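Local coordinates for metallo-beta-lactamase domain-containing protein (Thermotoga maritima, PDB 3H3E), which binds zinc and is probably a metal-dependent hydrolase of the metallo-beta-lactamase superfamily, although its substrate and reaction are not established, at residues G70-A75 with R101-W107; E28-S34 with G45-F50; D94-G99 with D146-R151. The protein carries 2 engineered substitutions. One frame throughout, in Å; residues are numbered along the deposited sequence.

Interaction 1: G70-A75 with R101-W107. With ZN (zinc ion), chain B.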
# COMPACT_ATOMS: atom_id res chain seq x y z
N GLY A 70 1.08 -3.01 -9.46
CA GLY A 70 0.20 -3.80 -10.32
C GLY A 70 0.07 -5.28 -10.04
O GLY A 70 0.03 -6.07 -10.97
N HIS A 71 0.01 -5.67 -8.77
CA HIS A 71 -0.36 -7.04 -8.41
C HIS A 71 -1.88 -7.23 -8.35
O HIS A 71 -2.62 -6.30 -8.04
CB HIS A 71 0.23 -7.43 -7.06
CG HIS A 71 1.56 -8.10 -7.15
ND1 HIS A 71 2.56 -7.90 -6.22
CD2 HIS A 71 2.07 -8.95 -8.07
CE1 HIS A 71 3.61 -8.62 -6.56
NE2 HIS A 71 3.34 -9.27 -7.68
N TYR A 72 -2.32 -8.46 -8.64
CA TYR A 72 -3.73 -8.83 -8.67
C TYR A 72 -4.50 -8.51 -7.37
O TYR A 72 -5.64 -8.10 -7.42
CB TYR A 72 -3.86 -10.33 -8.98
CG TYR A 72 -3.48 -11.21 -7.81
CD1 TYR A 72 -4.44 -11.81 -7.01
CD2 TYR A 72 -2.15 -11.39 -7.48
CE1 TYR A 72 -4.09 -12.59 -5.93
CE2 TYR A 72 -1.79 -12.17 -6.39
CZ TYR A 72 -2.77 -12.76 -5.62
OH TYR A 72 -2.40 -13.53 -4.55
N ASP A 73 -3.86 -8.70 -6.22
CA ASP A 73 -4.50 -8.50 -4.92
C ASP A 73 -4.61 -7.02 -4.54
O ASP A 73 -5.12 -6.69 -3.48
CB ASP A 73 -3.80 -9.31 -3.80
CG ASP A 73 -2.30 -9.02 -3.69
OD1 ASP A 73 -1.64 -9.03 -4.73
OD2 ASP A 73 -1.78 -8.78 -2.57
N HIS A 74 -4.13 -6.13 -5.41
CA HIS A 74 -4.20 -4.69 -5.15
C HIS A 74 -4.97 -3.97 -6.23
O HIS A 74 -5.66 -2.99 -5.96
CB HIS A 74 -2.79 -4.10 -4.98
CG HIS A 74 -2.05 -4.70 -3.83
ND1 HIS A 74 -1.85 -4.02 -2.65
CD2 HIS A 74 -1.54 -5.94 -3.65
CE1 HIS A 74 -1.20 -4.81 -1.80
NE2 HIS A 74 -1.01 -5.98 -2.38
N ALA A 75 -4.88 -4.47 -7.45
CA ALA A 75 -5.54 -3.82 -8.58
C ALA A 75 -6.79 -4.57 -9.05
O ALA A 75 -7.46 -4.14 -9.98
CB ALA A 75 -4.55 -3.67 -9.73
N ARG A 101 3.61 -18.29 -11.60
CA ARG A 101 2.22 -17.91 -11.47
C ARG A 101 1.97 -16.49 -11.89
O ARG A 101 2.56 -15.57 -11.34
CB ARG A 101 1.76 -18.05 -10.03
CG ARG A 101 0.26 -17.95 -9.87
CD ARG A 101 -0.10 -18.00 -8.42
NE ARG A 101 -0.01 -16.69 -7.79
CZ ARG A 101 0.75 -16.43 -6.73
NH1 ARG A 101 1.47 -17.40 -6.20
NH2 ARG A 101 0.77 -15.22 -6.21
N TYR A 102 1.07 -16.30 -12.84
CA TYR A 102 0.70 -14.97 -13.25
C TYR A 102 0.05 -14.21 -12.10
O TYR A 102 -0.92 -14.66 -11.51
CB TYR A 102 -0.23 -15.02 -14.45
CG TYR A 102 -0.78 -13.66 -14.81
CD1 TYR A 102 -0.01 -12.75 -15.52
CD2 TYR A 102 -2.06 -13.28 -14.42
CE1 TYR A 102 -0.49 -11.50 -15.85
CE2 TYR A 102 -2.55 -12.04 -14.74
CZ TYR A 102 -1.77 -11.16 -15.45
OH TYR A 102 -2.27 -9.92 -15.77
N ALA A 103 0.60 -13.03 -11.79
CA ALA A 103 0.09 -12.21 -10.70
C ALA A 103 -0.22 -10.78 -11.11
O ALA A 103 -0.27 -9.88 -10.28
CB ALA A 103 1.08 -12.21 -9.55
N GLY A 104 -0.42 -10.54 -12.39
CA GLY A 104 -0.64 -9.18 -12.84
C GLY A 104 -2.10 -8.78 -12.76
O GLY A 104 -2.93 -9.49 -12.19
N ALA A 105 -2.39 -7.62 -13.34
CA ALA A 105 -3.74 -7.10 -13.39
C ALA A 105 -4.21 -6.94 -14.84
O ALA A 105 -3.40 -6.79 -15.76
CB ALA A 105 -3.81 -5.77 -12.66
N ASP A 106 -5.52 -6.97 -15.05
CA ASP A 106 -6.08 -6.88 -16.38
C ASP A 106 -6.29 -5.42 -16.75
O ASP A 106 -7.38 -4.89 -16.65
CB ASP A 106 -7.40 -7.67 -16.47
CG ASP A 106 -7.87 -7.89 -17.90
OD1 ASP A 106 -7.25 -7.32 -18.83
OD2 ASP A 106 -8.85 -8.63 -18.11
N TRP A 107 -5.21 -4.76 -17.16
CA TRP A 107 -5.27 -3.33 -17.44
C TRP A 107 -6.07 -3.01 -18.69
O TRP A 107 -6.58 -1.90 -18.82
CB TRP A 107 -3.85 -2.72 -17.55
CG TRP A 107 -3.10 -2.88 -16.28
CD1 TRP A 107 -2.08 -3.75 -16.04
CD2 TRP A 107 -3.35 -2.20 -15.05
NE1 TRP A 107 -1.66 -3.64 -14.74
CE2 TRP A 107 -2.43 -2.69 -14.11
CE3 TRP A 107 -4.26 -1.21 -14.66
CZ2 TRP A 107 -2.38 -2.22 -12.80
CZ3 TRP A 107 -4.22 -0.75 -13.37
CH2 TRP A 107 -3.28 -1.26 -12.45
ZN ZN B . 2.51 -7.36 -4.10
O HOH W 1 0.15 -5.77 -13.67

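Interaction 2: E28-S34 with G45-F50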
# COMPACT_ATOMS: atom_id res chain seq x y z
N GLU A 28 -16.15 -8.73 5.37
CA GLU A 28 -15.55 -9.82 4.62
C GLU A 28 -14.06 -9.59 4.47
O GLU A 28 -13.58 -8.47 4.60
CB GLU A 28 -16.21 -9.96 3.25
CG GLU A 28 -17.68 -10.32 3.33
CD GLU A 28 -18.26 -10.65 1.97
OE1 GLU A 28 -17.50 -10.62 0.98
OE2 GLU A 28 -19.48 -10.93 1.90
N SER A 29 -13.33 -10.66 4.21
CA SER A 29 -11.89 -10.57 4.10
C SER A 29 -11.39 -11.43 2.94
O SER A 29 -11.95 -12.49 2.65
CB SER A 29 -11.22 -11.01 5.40
OG SER A 29 -11.37 -12.40 5.61
N GLU A 30 -10.35 -10.96 2.28
CA GLU A 30 -9.64 -11.78 1.33
C GLU A 30 -8.17 -11.44 1.38
O GLU A 30 -7.76 -10.51 2.07
CB GLU A 30 -10.20 -11.59 -0.08
CG GLU A 30 -10.06 -10.20 -0.64
CD GLU A 30 -10.79 -10.04 -1.96
OE1 GLU A 30 -11.52 -10.97 -2.34
OE2 GLU A 30 -10.64 -8.98 -2.61
N HIS A 31 -7.37 -12.22 0.67
CA HIS A 31 -5.99 -11.85 0.44
C HIS A 31 -5.95 -10.68 -0.54
O HIS A 31 -6.01 -10.87 -1.75
CB HIS A 31 -5.23 -13.03 -0.13
CG HIS A 31 -3.77 -12.77 -0.31
ND1 HIS A 31 -2.95 -12.37 0.73
CD2 HIS A 31 -2.97 -12.88 -1.39
CE1 HIS A 31 -1.72 -12.24 0.28
NE2 HIS A 31 -1.70 -12.54 -1.00
N GLY A 32 -5.85 -9.47 0.01
CA GLY A 32 -5.66 -8.27 -0.77
C GLY A 32 -5.78 -7.10 0.16
O GLY A 32 -6.19 -7.26 1.31
N PHE A 33 -5.45 -5.91 -0.32
CA PHE A 33 -5.48 -4.73 0.51
C PHE A 33 -6.28 -3.60 -0.16
O PHE A 33 -6.19 -3.40 -1.37
CB PHE A 33 -4.04 -4.29 0.85
CG PHE A 33 -3.95 -3.17 1.84
CD1 PHE A 33 -4.48 -3.31 3.12
CD2 PHE A 33 -3.35 -1.97 1.49
CE1 PHE A 33 -4.41 -2.26 4.04
CE2 PHE A 33 -3.28 -0.92 2.39
CZ PHE A 33 -3.81 -1.06 3.67
N SER A 34 -7.09 -2.89 0.62
CA SER A 34 -7.74 -1.67 0.14
C SER A 34 -8.11 -0.84 1.34
O SER A 34 -8.69 -1.34 2.30
CB SER A 34 -9.00 -1.98 -0.70
OG SER A 34 -9.79 -0.82 -0.89
N GLY A 45 -8.13 -4.36 -3.44
CA GLY A 45 -8.24 -5.79 -3.21
C GLY A 45 -8.15 -6.69 -4.43
O GLY A 45 -7.69 -6.28 -5.49
N LYS A 46 -8.59 -7.94 -4.27
CA LYS A 46 -8.60 -8.95 -5.33
C LYS A 46 -9.92 -8.92 -6.09
O LYS A 46 -9.95 -8.98 -7.32
CB LYS A 46 -8.42 -10.34 -4.71
CG LYS A 46 -8.48 -11.51 -5.68
CD LYS A 46 -8.33 -12.86 -4.96
CE LYS A 46 -9.65 -13.37 -4.44
NZ LYS A 46 -9.52 -14.54 -3.55
N SER A 47 -11.02 -8.82 -5.34
CA SER A 47 -12.36 -8.82 -5.93
C SER A 47 -13.20 -7.67 -5.39
O SER A 47 -12.69 -6.58 -5.18
CB SER A 47 -13.06 -10.13 -5.66
OG SER A 47 -13.12 -10.35 -4.28
N ASP A 48 -14.48 -7.93 -5.14
CA ASP A 48 -15.40 -6.86 -4.75
C ASP A 48 -15.59 -6.76 -3.25
O ASP A 48 -16.47 -6.04 -2.78
CB ASP A 48 -16.76 -7.02 -5.44
CG ASP A 48 -17.43 -8.34 -5.10
OD1 ASP A 48 -16.84 -9.15 -4.36
OD2 ASP A 48 -18.56 -8.56 -5.57
N VAL A 49 -14.76 -7.47 -2.50
CA VAL A 49 -14.79 -7.37 -1.05
C VAL A 49 -14.74 -5.93 -0.54
O VAL A 49 -15.49 -5.56 0.35
CB VAL A 49 -13.68 -8.21 -0.39
CG1 VAL A 49 -13.49 -7.80 1.06
CG2 VAL A 49 -14.03 -9.67 -0.50
N PHE A 50 -13.87 -5.11 -1.10
CA PHE A 50 -13.82 -3.72 -0.69
C PHE A 50 -15.16 -3.00 -0.84
O PHE A 50 -15.54 -2.20 0.02
CB PHE A 50 -12.68 -2.97 -1.41
CG PHE A 50 -12.97 -2.63 -2.85
CD1 PHE A 50 -13.16 -3.63 -3.79
CD2 PHE A 50 -13.02 -1.31 -3.27
CE1 PHE A 50 -13.42 -3.32 -5.12
CE2 PHE A 50 -13.27 -1.00 -4.60
CZ PHE A 50 -13.47 -2.01 -5.53
O HOH W 2 -11.58 -6.07 -2.49
O HOH W 3 -8.18 -14.34 -0.91

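Interaction 3: D94-G99 with D146-R151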
# COMPACT_ATOMS: atom_id res chain seq x y z
N ASP A 94 3.22 -3.62 -16.97
CA ASP A 94 4.00 -4.81 -17.29
C ASP A 94 3.41 -5.98 -16.55
O ASP A 94 2.89 -5.83 -15.46
CB ASP A 94 5.46 -4.62 -16.90
CG ASP A 94 6.12 -3.50 -17.66
OD1 ASP A 94 5.63 -3.15 -18.75
OD2 ASP A 94 7.14 -2.95 -17.17
N GLN A 95 3.47 -7.16 -17.14
CA GLN A 95 2.74 -8.30 -16.61
C GLN A 95 3.55 -9.02 -15.57
O GLN A 95 4.63 -9.54 -15.85
CB GLN A 95 2.27 -9.22 -17.75
CG GLN A 95 1.07 -8.64 -18.55
CD GLN A 95 -0.06 -8.01 -17.68
OE1 GLN A 95 -0.16 -8.26 -16.48
NE2 GLN A 95 -0.90 -7.18 -18.31
N LYS A 96 3.04 -9.04 -14.35
CA LYS A 96 3.79 -9.51 -13.20
C LYS A 96 3.62 -11.00 -12.97
O LYS A 96 2.51 -11.52 -13.05
CB LYS A 96 3.37 -8.76 -11.95
CG LYS A 96 3.81 -7.31 -11.90
CD LYS A 96 3.77 -6.80 -10.46
CE LYS A 96 4.01 -5.31 -10.37
NZ LYS A 96 5.39 -4.95 -10.74
N TYR A 97 4.73 -11.67 -12.68
CA TYR A 97 4.71 -13.08 -12.32
C TYR A 97 5.28 -13.29 -10.93
O TYR A 97 6.12 -12.53 -10.46
CB TYR A 97 5.47 -13.93 -13.32
CG TYR A 97 4.72 -14.15 -14.61
CD1 TYR A 97 4.64 -13.15 -15.57
CD2 TYR A 97 4.07 -15.35 -14.86
CE1 TYR A 97 3.94 -13.35 -16.74
CE2 TYR A 97 3.37 -15.56 -16.02
CZ TYR A 97 3.30 -14.56 -16.96
OH TYR A 97 2.61 -14.78 -18.13
N SER A 98 4.80 -14.33 -10.28
CA SER A 98 5.31 -14.67 -8.97
C SER A 98 5.68 -16.14 -8.99
O SER A 98 4.85 -17.01 -8.74
CB SER A 98 4.27 -14.38 -7.91
OG SER A 98 4.82 -14.67 -6.65
N GLY A 99 6.94 -16.42 -9.30
CA GLY A 99 7.33 -17.75 -9.67
C GLY A 99 6.85 -17.93 -11.09
O GLY A 99 7.12 -17.10 -11.95
N ASP A 146 10.11 -14.35 -5.15
CA ASP A 146 10.44 -14.92 -6.43
C ASP A 146 9.72 -14.20 -7.55
O ASP A 146 9.12 -14.82 -8.42
CB ASP A 146 10.06 -16.39 -6.44
CG ASP A 146 10.90 -17.19 -7.38
OD1 ASP A 146 12.04 -16.73 -7.65
OD2 ASP A 146 10.44 -18.26 -7.84
N PHE A 147 9.80 -12.88 -7.53
CA PHE A 147 9.02 -12.05 -8.44
C PHE A 147 9.67 -11.81 -9.80
O PHE A 147 10.86 -11.54 -9.90
CB PHE A 147 8.67 -10.73 -7.76
CG PHE A 147 7.86 -10.90 -6.52
CD1 PHE A 147 6.55 -11.36 -6.60
CD2 PHE A 147 8.39 -10.61 -5.28
CE1 PHE A 147 5.80 -11.54 -5.46
CE2 PHE A 147 7.64 -10.78 -4.13
CZ PHE A 147 6.34 -11.25 -4.22
N PHE A 148 8.87 -11.92 -10.86
CA PHE A 148 9.33 -11.60 -12.19
C PHE A 148 8.38 -10.64 -12.87
O PHE A 148 7.26 -10.42 -12.41
CB PHE A 148 9.45 -12.86 -13.03
CG PHE A 148 10.47 -13.80 -12.52
CD1 PHE A 148 11.73 -13.84 -13.10
CD2 PHE A 148 10.20 -14.62 -11.45
CE1 PHE A 148 12.68 -14.70 -12.63
CE2 PHE A 148 11.16 -15.48 -10.98
CZ PHE A 148 12.39 -15.52 -11.57
N VAL A 149 8.83 -10.05 -13.97
CA VAL A 149 7.98 -9.16 -14.74
C VAL A 149 8.29 -9.37 -16.22
O VAL A 149 9.38 -9.78 -16.58
CB VAL A 149 8.15 -7.69 -14.28
CG1 VAL A 149 9.47 -7.13 -14.73
CG2 VAL A 149 7.01 -6.85 -14.77
N GLU A 150 7.31 -9.13 -17.08
CA GLU A 150 7.47 -9.38 -18.50
C GLU A 150 7.10 -8.14 -19.28
O GLU A 150 5.95 -7.70 -19.25
CB GLU A 150 6.61 -10.55 -18.97
CG GLU A 150 7.10 -11.93 -18.51
CD GLU A 150 6.55 -13.07 -19.37
OE1 GLU A 150 5.65 -12.80 -20.20
OE2 GLU A 150 7.01 -14.22 -19.21
N ARG A 151 8.08 -7.57 -19.96
CA ARG A 151 7.85 -6.44 -20.84
C ARG A 151 8.18 -6.85 -22.27
O ARG A 151 9.36 -7.02 -22.62
CB ARG A 151 8.70 -5.24 -20.39
CG ARG A 151 8.38 -3.94 -21.11
CD ARG A 151 9.01 -2.74 -20.40
NE ARG A 151 9.20 -1.61 -21.31
CZ ARG A 151 10.32 -1.36 -21.99
NH1 ARG A 151 11.36 -2.17 -21.87
NH2 ARG A 151 10.39 -0.31 -22.80
O HOH W 4 7.15 -15.11 -4.47

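Interaction 1: G70-A75 with R101-W107
The zinc-binding HxHxDH motif of the metallo-beta-lactamase fold meets the loop after strand 101-102, where His71 and Tyr72 close on Ala103. His71 ND1 binds the zinc ion at 2.2 Å. His69 and His182 bind it too. The CD2 edge of the His71 ring is turned to the loop: CD2 lies 3.4 Å from Ala103 O, which sits in the ring plane. The same oxygen accepts a hydrogen bond from Tyr72 N, at 3.0 Å. The N-H approaches from above the carbonyl plane. His71 is the N-cap residue, and its O takes bonds from both His74 N and Ala75 N. Tyr72 CG stands between its backbone N and carbonyl carbon (chi1 74°), which lays CD2 beside Ala103 CB. Arg101 crosses the tyrosine at about a right angle, with ring and guanidinium planes 80° apart. Further along, Ala75 CB packs on Ala105 CB at 3.7 Å and on Trp107 CH2. A water lies 2.7 Å from Gly70 O and accepts from Ala105 N and Trp107 NE1. Ala103 O therefore supports both the metal ligand and the start of helix 72-75, which probably helps fix the direction of ND1.

Interaction 2: E28-S34 with G45-F50
Glu30 reaches across to Lys46, Ser47 and Val49, joining the loop before strand 34-37 to the turn that leads into helix 49-56. The chain runs from one segment to the other through strands 34-37 and 40-42, the first of which starts at Ser34. They are antiparallel neighbours in one of the two seven-stranded sheets of this metallo-beta-lactamase fold.

The polar centre is the Glu30 carboxylate. OE1 accepts from Ser47 OG at 2.6 Å through its syn lone pair. OE2 takes two backbone N-H groups. Ser47 N comes on the syn side at 2.8 Å, with a nearly straight bond of 168°. Lys46 N also lies 2.8 Å from OE2, but above the carboxylate plane. Glu30 CG sits between its backbone N and carbonyl carbon (chi1 63°), and the extended chain beyond carries the acid to the turn. Three bonds thus hold both oxygens and limit rotation of the group. Near the sheet, Gly45 N donates to Phe33 O.

Charge plays a looser part. Lys46 NZ is near Glu30 OE1, though beyond salt-bridge distance, and a water joins NZ to His31 N.

Van der Waals contacts flank the acid. The Val49 and Glu30 side chains run alongside with opposite headings, and Val49 CG2 lies against the carboxylate. CG1 touches Glu28 O at 3.6 Å. Phe50 CB packs on Ser34 OG, whose hydroxyl is bonded to Asp43 O.

A second water lies between the segments: it is near Glu30 OE2 and Ser47 O and accepts from Phe50 N at 2.8 Å.

Interaction 3: D94-G99 with D146-R151
Tyr97 and Phe148 form a hydrogen-bonded pair between strands 95-98 and 147-150, the central antiparallel strands of a small four-stranded sheet. Tyr97 N donates to Phe148 O at 2.8 Å, and Phe148 N returns the bond to Tyr97 O. Gln95 and Glu150 pair likewise, with Gln95 N to Glu150 O the longer bond at 3.3 Å. Gly99 N adds a fifth bond, to Asp146 O. The intervening residues turn their backbone outward: Lys96 bonds to Ala103, Phe147 to Asp158 and Val149 to Arg156. A water links Ser98 OG with Asp146 N.

On one face, Tyr97 CE1 lies 3.7 Å from Glu150 CD, with ring and carboxylate planes 36° apart. Gln95 OE1 bonds to Tyr102 OH. On the other face, Phe147 CG is anti to its carbonyl carbon (chi1 -61°), which puts the ring beside Ser98, with CE1 3.5 Å from Ser98 OG. The ring also meets His71 and His182 of the zinc site. Lys96 NZ makes salt bridges to Asp158 and Asp162. Asp94 CB touches Val149 CG2 at 3.5 Å. The five backbone bonds fix the register, and with it the place of Phe147 beside the zinc ligands and of Lys96 beside its two acids.

Overall arrangement
Along the chain, interaction 2 closes first. Interactions 1 and 3 follow, and their segments alternate. Interaction 2 flanks the sheet that holds strands 34-37 and 40-42. Interaction 3 lies in the small four-stranded sheet, about 21 Å from interaction 2 centre to centre, without touching it. Interaction 1 sits between them, its centre about 13 Å from that of interaction 2 and about 10 Å from that of interaction 3. Asp73 O is probably hydrogen-bonded to Phe33 N, joining it to interaction 2. Strand 101-102 neighbours strand 95-98 in the small sheet, tying interaction 1 to interaction 3. The zinc-binding loop is thus held between the two sheets, with His31 (interaction 2) and Phe147 (interaction 3) near the metal.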